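Local coordinates for protein FAD-binding oxidoreductase (Gulosibacter chungangensis, PDB 7PBG) that oxidises 4-ethylphenol and related 4-alkylphenols, dehydrogenating them to products such as 4-vinylphenol with the help of a covalently bound FAD, at residues 257-262 / 276-281; 316-321 / 427-432; 464-469 / 483-488. All coordinates share one frame; numbering follows the deposited sequence.

Contact 1: residues 257-262 / 276-281; sequences AIMETT and PIVRNV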
ATOM      1  N   ALA A 257       4.210 -27.377 -14.083  1.00 16.47           N
ATOM      2  CA  ALA A 257       5.054 -27.762 -12.953  1.00 17.76           C
ATOM      3  C   ALA A 257       5.945 -26.593 -12.504  1.00 16.14           C
ATOM      4  O   ALA A 257       6.301 -26.522 -11.282  1.00 17.93           O
ATOM      5  CB  ALA A 257       5.875 -28.959 -13.290  1.00 17.14           C
ATOM      6  N   ILE A 258       6.438 -25.810 -13.455  1.00 18.96           N
ATOM      7  CA  ILE A 258       7.279 -24.658 -13.086  1.00 17.89           C
ATOM      8  C   ILE A 258       6.477 -23.739 -12.157  1.00 17.14           C
ATOM      9  O   ILE A 258       6.977 -23.351 -11.122  1.00 18.43           O
ATOM     10  CB  ILE A 258       7.796 -23.894 -14.291  1.00 18.68           C
ATOM     11  CG1 ILE A 258       8.699 -24.765 -15.177  1.00 17.29           C
ATOM     12  CG2 ILE A 258       8.428 -22.596 -13.809  1.00 19.81           C
ATOM     13  CD1 ILE A 258       8.965 -24.165 -16.569  1.00 17.92           C
ATOM     14  N   MET A 259       5.236 -23.404 -12.529  1.00 16.50           N
ATOM     15  CA  MET A 259       4.476 -22.416 -11.769  1.00 19.11           C
ATOM     16  C   MET A 259       4.104 -23.040 -10.406  1.00 20.14           C
ATOM     17  O   MET A 259       4.205 -22.345  -9.403  1.00 20.05           O
ATOM     18  CB  MET A 259       3.223 -21.961 -12.530  1.00 19.41           C
ATOM     19  CG  MET A 259       3.481 -21.329 -13.861  1.00 19.09           C
ATOM     20  SD  MET A 259       4.791 -20.088 -13.936  1.00 23.15           S
ATOM     21  CE  MET A 259       4.075 -18.876 -12.829  1.00 23.54           C
ATOM     22  N   GLU A 260       3.727 -24.331 -10.370  1.00 19.27           N
ATOM     23  CA  GLU A 260       3.276 -24.966  -9.128  1.00 20.41           C
ATOM     24  C   GLU A 260       4.488 -25.181  -8.218  1.00 20.82           C
ATOM     25  O   GLU A 260       4.282 -25.203  -7.013  1.00 21.04           O
ATOM     26  CB  GLU A 260       2.515 -26.243  -9.417  1.00 20.95           C
ATOM     27  CG  GLU A 260       1.180 -25.973 -10.062  1.00 22.21           C
ATOM     28  CD  GLU A 260       0.097 -25.377  -9.176  1.00 25.16           C
ATOM     29  OE1 GLU A 260       0.255 -25.385  -7.940  1.00 27.45           O
ATOM     30  OE2 GLU A 260      -0.935 -24.959  -9.721  1.00 26.18           O
ATOM     31  N   THR A 261       5.708 -25.288  -8.756  1.00 19.70           N
ATOM     32  CA  THR A 261       6.923 -25.391  -7.919  1.00 19.32           C
ATOM     33  C   THR A 261       7.272 -24.019  -7.317  1.00 18.62           C
ATOM     34  O   THR A 261       7.686 -23.932  -6.131  1.00 20.12           O
ATOM     35  CB  THR A 261       8.121 -25.957  -8.687  1.00 19.87           C
ATOM     36  OG1 THR A 261       7.723 -27.239  -9.172  1.00 16.47           O
ATOM     37  CG2 THR A 261       9.373 -26.101  -7.849  1.00 21.19           C
ATOM     38  N   THR A 262       7.057 -22.976  -8.094  1.00 18.82           N
ATOM     39  CA  THR A 262       7.426 -21.584  -7.746  1.00 19.39           C
ATOM     40  C   THR A 262       6.595 -21.093  -6.541  1.00 20.11           C
ATOM     41  O   THR A 262       7.147 -20.549  -5.616  1.00 19.34           O
ATOM     42  CB  THR A 262       7.238 -20.647  -8.947  1.00 19.19           C
ATOM     43  OG1 THR A 262       8.038 -21.096 -10.047  1.00 18.49           O
ATOM     44  CG2 THR A 262       7.568 -19.234  -8.539  1.00 18.55           C
ATOM     45  N   PRO A 276      10.546 -14.505  -9.095  1.00 21.01           N
ATOM     46  CA  PRO A 276      11.268 -14.825 -10.303  1.00 19.75           C
ATOM     47  C   PRO A 276      10.394 -14.609 -11.538  1.00 23.53           C
ATOM     48  O   PRO A 276       9.183 -14.525 -11.409  1.00 24.76           O
ATOM     49  CB  PRO A 276      11.723 -16.276 -10.085  1.00 19.41           C
ATOM     50  CG  PRO A 276      10.656 -16.849  -9.172  1.00 21.08           C
ATOM     51  CD  PRO A 276      10.204 -15.706  -8.298  1.00 20.43           C
ATOM     52  N   ILE A 277      11.032 -14.520 -12.688  1.00 19.36           N
ATOM     53  CA  ILE A 277      10.326 -14.477 -13.992  1.00 19.57           C
ATOM     54  C   ILE A 277      10.393 -15.869 -14.627  1.00 18.80           C
ATOM     55  O   ILE A 277      11.346 -16.615 -14.422  1.00 17.00           O
ATOM     56  CB  ILE A 277      10.894 -13.374 -14.905  1.00 19.84           C
ATOM     57  CG1 ILE A 277      12.366 -13.582 -15.220  1.00 20.93           C
ATOM     58  CG2 ILE A 277      10.664 -12.005 -14.271  1.00 20.11           C
ATOM     59  CD1 ILE A 277      12.923 -12.657 -16.304  1.00 23.10           C
ATOM     60  N   VAL A 278       9.424 -16.149 -15.456  1.00 17.18           N
ATOM     61  CA  VAL A 278       9.376 -17.420 -16.221  1.00 16.79           C
ATOM     62  C   VAL A 278       9.128 -17.011 -17.658  1.00 19.89           C
ATOM     63  O   VAL A 278       7.976 -16.582 -17.954  1.00 21.64           O
ATOM     64  CB  VAL A 278       8.296 -18.391 -15.711  1.00 19.38           C
ATOM     65  CG1 VAL A 278       8.455 -19.727 -16.420  1.00 20.84           C
ATOM     66  CG2 VAL A 278       8.342 -18.560 -14.198  1.00 20.90           C
ATOM     67  N   ARG A 279      10.165 -16.987 -18.490  1.00 18.65           N
ATOM     68  CA  ARG A 279       9.930 -16.528 -19.881  1.00 20.21           C
ATOM     69  C   ARG A 279      10.043 -17.682 -20.857  1.00 17.56           C
ATOM     70  O   ARG A 279      10.766 -18.679 -20.622  1.00 17.88           O
ATOM     71  CB  ARG A 279      10.850 -15.385 -20.287  1.00 24.25           C
ATOM     72  CG  ARG A 279      12.308 -15.595 -20.032  1.00 29.47           C
ATOM     73  CD  ARG A 279      13.006 -14.370 -20.629  1.00 32.13           C
ATOM     74  NE  ARG A 279      12.561 -13.024 -20.258  1.00 28.93           N
ATOM     75  CZ  ARG A 279      13.220 -11.905 -20.628  1.00 34.03           C
ATOM     76  NH1 ARG A 279      14.296 -11.977 -21.408  1.00 29.00           N
ATOM     77  NH2 ARG A 279      12.781 -10.714 -20.254  1.00 33.42           N
ATOM     78  N   ASN A 280       9.394 -17.490 -21.992  1.00 19.13           N
ATOM     79  CA  ASN A 280       9.514 -18.465 -23.093  1.00 18.81           C
ATOM     80  C   ASN A 280      10.798 -18.199 -23.874  1.00 19.32           C
ATOM     81  O   ASN A 280      11.387 -17.109 -23.781  1.00 18.98           O
ATOM     82  CB  ASN A 280       8.271 -18.515 -23.951  1.00 18.76           C
ATOM     83  CG  ASN A 280       7.990 -17.306 -24.811  1.00 20.39           C
ATOM     84  OD1 ASN A 280       8.520 -16.218 -24.605  1.00 19.76           O
ATOM     85  ND2 ASN A 280       7.096 -17.503 -25.762  1.00 21.48           N
ATOM     86  N   VAL A 281      11.184 -19.186 -24.682  1.00 19.09           N
ATOM     87  CA  VAL A 281      12.459 -19.082 -25.453  1.00 18.93           C
ATOM     88  C   VAL A 281      12.385 -17.885 -26.395  1.00 18.05           C
ATOM     89  O   VAL A 281      13.428 -17.161 -26.583  1.00 18.70           O
ATOM     90  CB  VAL A 281      12.810 -20.390 -26.177  1.00 19.88           C
ATOM     91  CG1 VAL A 281      11.816 -20.793 -27.228  1.00 21.64           C
ATOM     92  CG2 VAL A 281      14.205 -20.282 -26.775  1.00 21.37           C
TER
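Helix 255-266 lies over one face of strand 277-280, with the CA atoms of Ile-258 and Val-278 8.2 Å apart and the CA atoms of Thr-262 and Pro-276 equally distant. This is a helix-on-sheet layer: the strand is an inner member of the large antiparallel sheet, which probably corresponds to the cap, or substrate, domain of vanillyl-alcohol-oxidase-type flavoproteins. Only apolar atoms meet. Val-278 lies at the centre of the contact; its CG1 touches Ile-258 CG2 at 3.9 Å, while its other methyl, CG2, meets the sulfur SD of Met-259. A beta-branched valine suits this place because it favours a strand and offers two methyls to two partners. Met-259 sets out along the flank of the helix, but bends at chi2 (-46°) and chi3 (-63°) bring its sulfur in beside the valine. One turn on, Thr-262 and Pro-276 reach for each other tip to tip, methyl CG2 to ring carbon CG at 4.0 Å. Replacing Thr-262 by an alanine would probably leave Pro-276 without its methyl neighbour and deprive Ile-258 O and Tyr-342 OH of a hydroxyl partner. On the opposite face of the strand Ile-277 packs on Tyr-169, a residue of the FAD site. Within the helix, the carbonyl of Ile-258 is gripped twice, by Thr-262 N at 3.1 Å and by Thr-262 OG1 at 2.7 Å, the two donors arriving from opposite faces of its plane.

Contact 2: residues 316-321 / 427-432; sequences GHWIVY and YLAQFI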
ATOM      1  N   GLY A 316      16.222 -23.038 -22.609  1.00 19.10           N
ATOM      2  CA  GLY A 316      15.074 -23.970 -22.520  1.00 18.98           C
ATOM      3  C   GLY A 316      13.904 -23.366 -23.240  1.00 18.04           C
ATOM      4  O   GLY A 316      13.946 -22.172 -23.525  1.00 19.00           O
ATOM      5  N   HIS A 317      12.835 -24.131 -23.442  1.00 17.78           N
ATOM      6  CA  HIS A 317      11.565 -23.549 -23.920  1.00 17.50           C
ATOM      7  C   HIS A 317      11.003 -22.567 -22.880  1.00 19.40           C
ATOM      8  O   HIS A 317      10.260 -21.648 -23.286  1.00 18.84           O
ATOM      9  CB  HIS A 317      10.587 -24.680 -24.213  1.00 18.75           C
ATOM     10  CG  HIS A 317      10.844 -25.305 -25.537  1.00 18.51           C
ATOM     11  ND1 HIS A 317      10.527 -24.670 -26.723  1.00 20.30           N
ATOM     12  CD2 HIS A 317      11.452 -26.459 -25.887  1.00 19.38           C
ATOM     13  CE1 HIS A 317      10.912 -25.424 -27.733  1.00 21.86           C
ATOM     14  NE2 HIS A 317      11.479 -26.530 -27.257  1.00 21.14           N
ATOM     15  N   TRP A 318      11.268 -22.810 -21.588  1.00 17.96           N
ATOM     16  CA  TRP A 318      10.971 -21.930 -20.440  1.00 16.91           C
ATOM     17  C   TRP A 318      12.286 -21.728 -19.703  1.00 18.18           C
ATOM     18  O   TRP A 318      13.054 -22.712 -19.562  1.00 19.28           O
ATOM     19  CB  TRP A 318       9.890 -22.510 -19.517  1.00 16.19           C
ATOM     20  CG  TRP A 318       8.570 -22.580 -20.207  1.00 17.50           C
ATOM     21  CD1 TRP A 318       7.959 -23.686 -20.710  1.00 18.63           C
ATOM     22  CD2 TRP A 318       7.713 -21.463 -20.520  1.00 17.46           C
ATOM     23  NE1 TRP A 318       6.785 -23.325 -21.320  1.00 18.55           N
ATOM     24  CE2 TRP A 318       6.598 -21.983 -21.207  1.00 17.22           C
ATOM     25  CE3 TRP A 318       7.776 -20.095 -20.247  1.00 18.72           C
ATOM     26  CZ2 TRP A 318       5.544 -21.164 -21.636  1.00 16.25           C
ATOM     27  CZ3 TRP A 318       6.753 -19.278 -20.678  1.00 18.13           C
ATOM     28  CH2 TRP A 318       5.653 -19.821 -21.352  1.00 17.80           C
ATOM     29  N   ILE A 319      12.519 -20.499 -19.282  1.00 17.84           N
ATOM     30  CA  ILE A 319      13.663 -20.157 -18.430  1.00 18.26           C
ATOM     31  C   ILE A 319      13.109 -19.424 -17.212  1.00 18.11           C
ATOM     32  O   ILE A 319      12.342 -18.442 -17.359  1.00 18.14           O
ATOM     33  CB  ILE A 319      14.676 -19.291 -19.205  1.00 18.16           C
ATOM     34  CG1 ILE A 319      14.991 -19.824 -20.603  1.00 18.50           C
ATOM     35  CG2 ILE A 319      15.906 -19.087 -18.359  1.00 17.67           C
ATOM     36  CD1 ILE A 319      14.131 -19.282 -21.699  1.00 18.43           C
ATOM     37  N   VAL A 320      13.521 -19.872 -16.046  1.00 17.73           N
ATOM     38  CA  VAL A 320      13.319 -19.161 -14.758  1.00 18.86           C
ATOM     39  C   VAL A 320      14.589 -18.378 -14.465  1.00 18.51           C
ATOM     40  O   VAL A 320      15.641 -18.968 -14.490  1.00 19.15           O
ATOM     41  CB  VAL A 320      12.956 -20.106 -13.615  1.00 18.48           C
ATOM     42  CG1 VAL A 320      12.914 -19.398 -12.273  1.00 21.56           C
ATOM     43  CG2 VAL A 320      11.642 -20.822 -13.933  1.00 19.92           C
ATOM     44  N   TYR A 321      14.435 -17.090 -14.198  1.00 17.11           N
ATOM     45  CA  TYR A 321      15.516 -16.265 -13.646  1.00 17.20           C
ATOM     46  C   TYR A 321      15.111 -15.768 -12.262  1.00 16.60           C
ATOM     47  O   TYR A 321      13.998 -15.254 -12.096  1.00 17.86           O
ATOM     48  CB  TYR A 321      15.793 -15.070 -14.552  1.00 17.34           C
ATOM     49  CG  TYR A 321      16.351 -15.440 -15.898  1.00 16.86           C
ATOM     50  CD1 TYR A 321      17.691 -15.786 -16.044  1.00 16.89           C
ATOM     51  CD2 TYR A 321      15.555 -15.431 -17.028  1.00 17.93           C
ATOM     52  CE1 TYR A 321      18.213 -16.102 -17.283  1.00 18.11           C
ATOM     53  CE2 TYR A 321      16.052 -15.808 -18.254  1.00 18.78           C
ATOM     54  CZ  TYR A 321      17.392 -16.104 -18.395  1.00 17.94           C
ATOM     55  OH  TYR A 321      17.844 -16.431 -19.634  1.00 19.02           O
ATOM     56  N   TYR A 427       4.802 -13.909 -30.257  1.00 19.60           N
ATOM     57  CA  TYR A 427       4.353 -13.963 -28.843  1.00 19.58           C
ATOM     58  C   TYR A 427       5.523 -14.177 -27.921  1.00 18.96           C
ATOM     59  O   TYR A 427       6.066 -15.270 -27.886  1.00 19.14           O
ATOM     60  CB  TYR A 427       3.345 -15.103 -28.711  1.00 19.39           C
ATOM     61  CG  TYR A 427       2.850 -15.412 -27.333  1.00 20.15           C
ATOM     62  CD1 TYR A 427       2.776 -14.456 -26.315  1.00 18.32           C
ATOM     63  CD2 TYR A 427       2.380 -16.686 -27.079  1.00 21.77           C
ATOM     64  CE1 TYR A 427       2.323 -14.778 -25.048  1.00 20.23           C
ATOM     65  CE2 TYR A 427       1.893 -17.009 -25.834  1.00 20.43           C
ATOM     66  CZ  TYR A 427       1.839 -16.060 -24.830  1.00 21.87           C
ATOM     67  OH  TYR A 427       1.328 -16.478 -23.643  1.00 22.02           O
ATOM     68  N   LEU A 428       5.896 -13.133 -27.202  1.00 18.64           N
ATOM     69  CA  LEU A 428       6.905 -13.195 -26.144  1.00 18.14           C
ATOM     70  C   LEU A 428       6.127 -13.268 -24.833  1.00 18.85           C
ATOM     71  O   LEU A 428       5.211 -12.462 -24.627  1.00 19.31           O
ATOM     72  CB  LEU A 428       7.811 -11.971 -26.225  1.00 18.95           C
ATOM     73  CG  LEU A 428       8.850 -12.027 -27.345  1.00 18.71           C
ATOM     74  CD1 LEU A 428       8.225 -12.124 -28.731  1.00 19.25           C
ATOM     75  CD2 LEU A 428       9.739 -10.802 -27.240  1.00 19.76           C
ATOM     76  N   ALA A 429       6.442 -14.254 -24.017  1.00 19.31           N
ATOM     77  CA  ALA A 429       5.586 -14.588 -22.866  1.00 19.77           C
ATOM     78  C   ALA A 429       6.431 -14.551 -21.615  1.00 22.48           C
ATOM     79  O   ALA A 429       7.573 -15.078 -21.622  1.00 21.19           O
ATOM     80  CB  ALA A 429       4.924 -15.928 -23.049  1.00 21.02           C
ATOM     81  N   GLN A 430       5.899 -13.939 -20.569  1.00 21.39           N
ATOM     82  CA  GLN A 430       6.488 -14.112 -19.235  1.00 25.66           C
ATOM     83  C   GLN A 430       5.340 -14.466 -18.287  1.00 23.44           C
ATOM     84  O   GLN A 430       4.244 -13.913 -18.417  1.00 29.18           O
ATOM     85  CB  GLN A 430       7.286 -12.852 -18.958  1.00 27.20           C
ATOM     86  CG  GLN A 430       8.063 -12.846 -17.656  1.00 31.32           C
ATOM     87  CD  GLN A 430       9.163 -11.832 -17.814  1.00 34.49           C
ATOM     88  OE1 GLN A 430      10.163 -12.066 -18.505  1.00 44.29           O
ATOM     89  NE2 GLN A 430       8.935 -10.654 -17.280  1.00 35.73           N
ATOM     90  N   PHE A 431       5.607 -15.338 -17.347  1.00 22.08           N
ATOM     91  CA  PHE A 431       4.662 -15.584 -16.237  1.00 22.37           C
ATOM     92  C   PHE A 431       5.410 -15.283 -14.955  1.00 22.89           C
ATOM     93  O   PHE A 431       6.584 -15.581 -14.851  1.00 23.38           O
ATOM     94  CB  PHE A 431       4.142 -17.010 -16.222  1.00 23.89           C
ATOM     95  CG  PHE A 431       3.171 -17.351 -17.315  1.00 24.92           C
ATOM     96  CD1 PHE A 431       1.796 -17.253 -17.112  1.00 23.17           C
ATOM     97  CD2 PHE A 431       3.648 -17.682 -18.560  1.00 22.58           C
ATOM     98  CE1 PHE A 431       0.925 -17.549 -18.147  1.00 26.57           C
ATOM     99  CE2 PHE A 431       2.771 -17.966 -19.593  1.00 27.40           C
ATOM    100  CZ  PHE A 431       1.413 -17.920 -19.376  1.00 27.99           C
ATOM    101  N   ILE A 432       4.730 -14.632 -14.021  1.00 24.31           N
ATOM    102  CA  ILE A 432       5.335 -14.271 -12.705  1.00 21.95           C
ATOM    103  C   ILE A 432       4.274 -14.588 -11.649  1.00 23.22           C
ATOM    104  O   ILE A 432       3.111 -14.123 -11.815  1.00 25.36           O
ATOM    105  CB  ILE A 432       5.743 -12.788 -12.676  1.00 26.15           C
ATOM    106  CG1 ILE A 432       6.767 -12.412 -13.746  1.00 30.19           C
ATOM    107  CG2 ILE A 432       6.220 -12.408 -11.279  1.00 25.98           C
ATOM    108  CD1 ILE A 432       6.872 -10.921 -13.962  1.00 32.47           C
TER
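Trp-318 and Phe-431 touch across two strands that run in the same direction without being neighbours: strand 277-280 lies between them, antiparallel to both, and the nearest CA atoms, those of Trp-318 and Gln-430, are 9.1 Å apart. With a strand between them the two segments share no hydrogen bond, and the long indole of Trp-318 spans the gap. Its CG stands beside the backbone N (chi1 -66°), which carries the six-membered ring over the middle strand, past the backbone of Arg-279. The far corner, CH2, reaches Phe-431 CE2 at 3.9 Å, and CZ3 of Trp-318 comes within 4.1 Å of Phe-431 CD2. CH2 sits at the edge of the phenyl ring, near its plane, but the two rings are turned 68° apart with centroids 5.9 Å from each other, an oblique meeting, neither a stack nor edge-to-face. Beside it, the methyl CB of Ala-429 lies 4.3 Å from the same CH2 of Trp-318. A small residue suits this spot, since the indole and Tyr-413 both pack against it. The polar end of the indole is satisfied elsewhere, NE1 bonding to the carbonyl O of Glu-252, and Tyr-413 adds an edge-to-face contact to the tryptophan. Phe-431 in turn stacks with His-440 on the next strand. At the start of strand 318-326, His-317 and Trp-318 both face Phe-249 in a classic beta bulge. Here Trp-318, Phe-431 and Ala-429 build part of the apolar face of the large antiparallel sheet, on which helices 255-266 and 406-422 pack, consistent with the cap domain of vanillyl-alcohol-oxidase-type flavoproteins.

Contact 3: residues 464-469 / 483-488; sequences LIRAGA and ADQVAE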
ATOM      1  N   LEU A 464      -8.072 -11.159 -27.007  1.00 19.87           N
ATOM      2  CA  LEU A 464      -7.415 -11.638 -25.766  1.00 20.59           C
ATOM      3  C   LEU A 464      -8.126 -11.073 -24.531  1.00 20.39           C
ATOM      4  O   LEU A 464      -8.398 -11.873 -23.577  1.00 20.75           O
ATOM      5  CB  LEU A 464      -5.924 -11.271 -25.768  1.00 21.14           C
ATOM      6  CG  LEU A 464      -5.056 -12.056 -26.745  1.00 21.10           C
ATOM      7  CD1 LEU A 464      -3.676 -11.430 -26.829  1.00 22.91           C
ATOM      8  CD2 LEU A 464      -5.002 -13.523 -26.385  1.00 23.24           C
ATOM      9  N   ILE A 465      -8.446  -9.772 -24.519  1.00 18.78           N
ATOM     10  CA  ILE A 465      -9.130  -9.118 -23.378  1.00 19.19           C
ATOM     11  C   ILE A 465     -10.504  -9.800 -23.215  1.00 21.07           C
ATOM     12  O   ILE A 465     -10.863 -10.200 -22.115  1.00 23.95           O
ATOM     13  CB  ILE A 465      -9.242  -7.613 -23.602  1.00 21.23           C
ATOM     14  CG1 ILE A 465      -7.851  -6.961 -23.611  1.00 22.28           C
ATOM     15  CG2 ILE A 465     -10.228  -6.996 -22.622  1.00 21.57           C
ATOM     16  CD1 ILE A 465      -7.840  -5.546 -24.070  1.00 22.85           C
ATOM     17  N   ARG A 466     -11.223  -9.983 -24.319  1.00 20.52           N
ATOM     18  CA  ARG A 466     -12.574 -10.625 -24.265  1.00 26.98           C
ATOM     19  C   ARG A 466     -12.458 -12.028 -23.696  1.00 25.88           C
ATOM     20  O   ARG A 466     -13.223 -12.356 -22.771  1.00 28.97           O
ATOM     21  CB  ARG A 466     -13.220 -10.686 -25.653  1.00 28.98           C
ATOM     22  CG  ARG A 466     -14.217  -9.580 -25.909  1.00 35.38           C
ATOM     23  CD  ARG A 466     -15.026  -9.851 -27.182  1.00 41.39           C
ATOM     24  NE  ARG A 466     -14.174  -9.993 -28.361  1.00 44.17           N
ATOM     25  CZ  ARG A 466     -13.615  -8.987 -29.040  1.00 42.10           C
ATOM     26  NH1 ARG A 466     -13.802  -7.732 -28.661  1.00 40.55           N
ATOM     27  NH2 ARG A 466     -12.853  -9.255 -30.090  1.00 33.44           N
ATOM     28  N   ALA A 467     -11.520 -12.830 -24.183  1.00 26.71           N
ATOM     29  CA  ALA A 467     -11.385 -14.238 -23.755  1.00 30.63           C
ATOM     30  C   ALA A 467     -10.905 -14.289 -22.299  1.00 30.40           C
ATOM     31  O   ALA A 467     -11.443 -15.084 -21.519  1.00 27.73           O
ATOM     32  CB  ALA A 467     -10.492 -15.018 -24.683  1.00 32.23           C
ATOM     33  N   GLY A 468      -9.932 -13.461 -21.941  1.00 25.67           N
ATOM     34  CA  GLY A 468      -9.459 -13.325 -20.555  1.00 24.82           C
ATOM     35  C   GLY A 468     -10.632 -13.021 -19.627  1.00 25.13           C
ATOM     36  O   GLY A 468     -10.809 -13.749 -18.649  1.00 25.37           O
ATOM     37  N   ALA A 469     -11.418 -11.983 -19.915  1.00 26.28           N
ATOM     38  CA  ALA A 469     -12.541 -11.568 -19.039  1.00 24.30           C
ATOM     39  C   ALA A 469     -13.500 -12.747 -18.821  1.00 27.75           C
ATOM     40  O   ALA A 469     -13.995 -12.918 -17.681  1.00 27.27           O
ATOM     41  CB  ALA A 469     -13.278 -10.380 -19.610  1.00 26.26           C
ATOM     42  N   ALA A 483      -8.390   1.292 -23.145  1.00 22.44           N
ATOM     43  CA  ALA A 483      -8.843   1.747 -21.800  1.00 21.37           C
ATOM     44  C   ALA A 483     -10.342   1.474 -21.629  1.00 19.46           C
ATOM     45  O   ALA A 483     -10.752   0.924 -20.641  1.00 19.79           O
ATOM     46  CB  ALA A 483      -8.539   3.209 -21.632  1.00 22.76           C
ATOM     47  N   ASP A 484     -11.151   1.841 -22.605  1.00 20.80           N
ATOM     48  CA  ASP A 484     -12.606   1.740 -22.378  1.00 23.51           C
ATOM     49  C   ASP A 484     -12.993   0.271 -22.318  1.00 20.87           C
ATOM     50  O   ASP A 484     -13.879  -0.129 -21.481  1.00 21.82           O
ATOM     51  CB  ASP A 484     -13.402   2.470 -23.460  1.00 23.25           C
ATOM     52  CG  ASP A 484     -13.575   3.954 -23.182  1.00 27.99           C
ATOM     53  OD1 ASP A 484     -13.372   4.406 -22.013  1.00 26.70           O
ATOM     54  OD2 ASP A 484     -13.915   4.661 -24.138  1.00 27.29           O
ATOM     55  N   GLN A 485     -12.436  -0.537 -23.229  1.00 20.01           N
ATOM     56  CA  GLN A 485     -12.774  -1.973 -23.261  1.00 19.53           C
ATOM     57  C   GLN A 485     -12.369  -2.598 -21.915  1.00 17.83           C
ATOM     58  O   GLN A 485     -13.145  -3.365 -21.294  1.00 19.20           O
ATOM     59  CB  GLN A 485     -12.093  -2.723 -24.403  1.00 21.39           C
ATOM     60  CG  GLN A 485     -12.465  -4.194 -24.416  1.00 21.43           C
ATOM     61  CD  GLN A 485     -11.766  -4.997 -25.493  1.00 23.01           C
ATOM     62  OE1 GLN A 485     -10.896  -4.487 -26.224  1.00 21.37           O
ATOM     63  NE2 GLN A 485     -12.050  -6.290 -25.518  1.00 20.97           N
ATOM     64  N   VAL A 486     -11.165  -2.320 -21.471  1.00 18.60           N
ATOM     65  CA  VAL A 486     -10.689  -2.929 -20.193  1.00 18.91           C
ATOM     66  C   VAL A 486     -11.542  -2.386 -19.029  1.00 18.88           C
ATOM     67  O   VAL A 486     -12.001  -3.163 -18.195  1.00 22.00           O
ATOM     68  CB  VAL A 486      -9.172  -2.693 -20.000  1.00 19.64           C
ATOM     69  CG1 VAL A 486      -8.732  -3.150 -18.607  1.00 18.86           C
ATOM     70  CG2 VAL A 486      -8.382  -3.382 -21.091  1.00 20.55           C
ATOM     71  N   ALA A 487     -11.811  -1.083 -18.967  1.00 21.17           N
ATOM     72  CA  ALA A 487     -12.609  -0.500 -17.869  1.00 19.37           C
ATOM     73  C   ALA A 487     -13.954  -1.225 -17.848  1.00 21.15           C
ATOM     74  O   ALA A 487     -14.462  -1.544 -16.765  1.00 20.92           O
ATOM     75  CB  ALA A 487     -12.771   0.988 -18.009  1.00 22.40           C
ATOM     76  N   GLU A 488     -14.490  -1.531 -19.019  1.00 20.09           N
ATOM     77  CA  GLU A 488     -15.843  -2.144 -19.137  1.00 21.12           C
ATOM     78  C   GLU A 488     -15.825  -3.577 -18.610  1.00 20.37           C
ATOM     79  O   GLU A 488     -16.872  -4.079 -18.172  1.00 21.97           O
ATOM     80  CB  GLU A 488     -16.322  -2.078 -20.596  1.00 24.88           C
ATOM     81  CG  GLU A 488     -17.755  -2.552 -20.771  1.00 29.57           C
ATOM     82  CD  GLU A 488     -18.873  -1.519 -20.561  1.00 39.00           C
ATOM     83  OE1 GLU A 488     -18.574  -0.322 -20.245  1.00 44.55           O
ATOM     84  OE2 GLU A 488     -20.068  -1.912 -20.680  1.00 47.54           O
TER
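Ile-465 of helix 451-470 and Gln-485 and Val-486 of helix 483-489 form a side-by-side helix-helix contact in the C-terminal part of the chain, partly buried, with Arg-466 at its solvent-exposed side. The two short segments run almost parallel, their axes 6° apart in direction and 10.6 Å apart at closest approach, and Ile-465 and Val-486 bring their CA atoms to 7.1 Å. Isoleucine fills the gap with both branches. Its CD1 meets Val-486 CG2 at 3.7 Å, the two side chains crossing at about a right angle, while its CG2 lies 3.5 Å from the amide nitrogen NE2 of Gln-485. Glutamine suits this border because its methylenes can lie against a hydrocarbon while its amide serves polar partners. Fully extended, with CG anti to the backbone N (chi1 -180°), it spans the space between the helices and crosses the isoleucine obliquely, its CG 4.0 Å from Ile-465 CG2. The carbonyl OE1 of Gln-485 accepts a hydrogen bond from Arg-462 NH1, one turn earlier on the partner helix. On the exposed side, the guanidinium of Arg-466 comes near the same amide with the planes only 11° apart; NH1 of Arg-466 and NE2 of Gln-485 are 3.9 Å from each other, a contact without a hydrogen bond, and the arginine instead pairs through NE with Glu-463. Val-486, which is buried, also packs on Ala-478 and on Leu-212 of the second subunit, so the short helix contributes to the dimer interface. Ile-465 and Leu-464 rest on Tyr-398 of strand 393-402, last but one in the large sheet, and Leu-464 continues onto helix 406-422, so helix 451-470 lies between these two elements and helix 483-489.

From the N terminus, the three contacts follow one another in series, none enclosing or crossing another. Contact 1 closes a short connection, bringing the chain from helix 255-266 back along strand 277-280. Contact 2 closes a much longer excursion, from 316-321 round to 427-432, and straddles that same strand: the two contacts touch, Val-278 O lying 2.7 Å from Phe-431 N and Arg-279 N 2.9 Å from Ile-319 O, as expected of adjoining strands. Contact 3 comes last, closing the short connection, which includes strand 474-475, between helices 451-470 and 483-489; its centre is about 24 Å from that of contact 2. Together they tie one helical layer to the middle of the sheet and join two C-terminal helices near its other end.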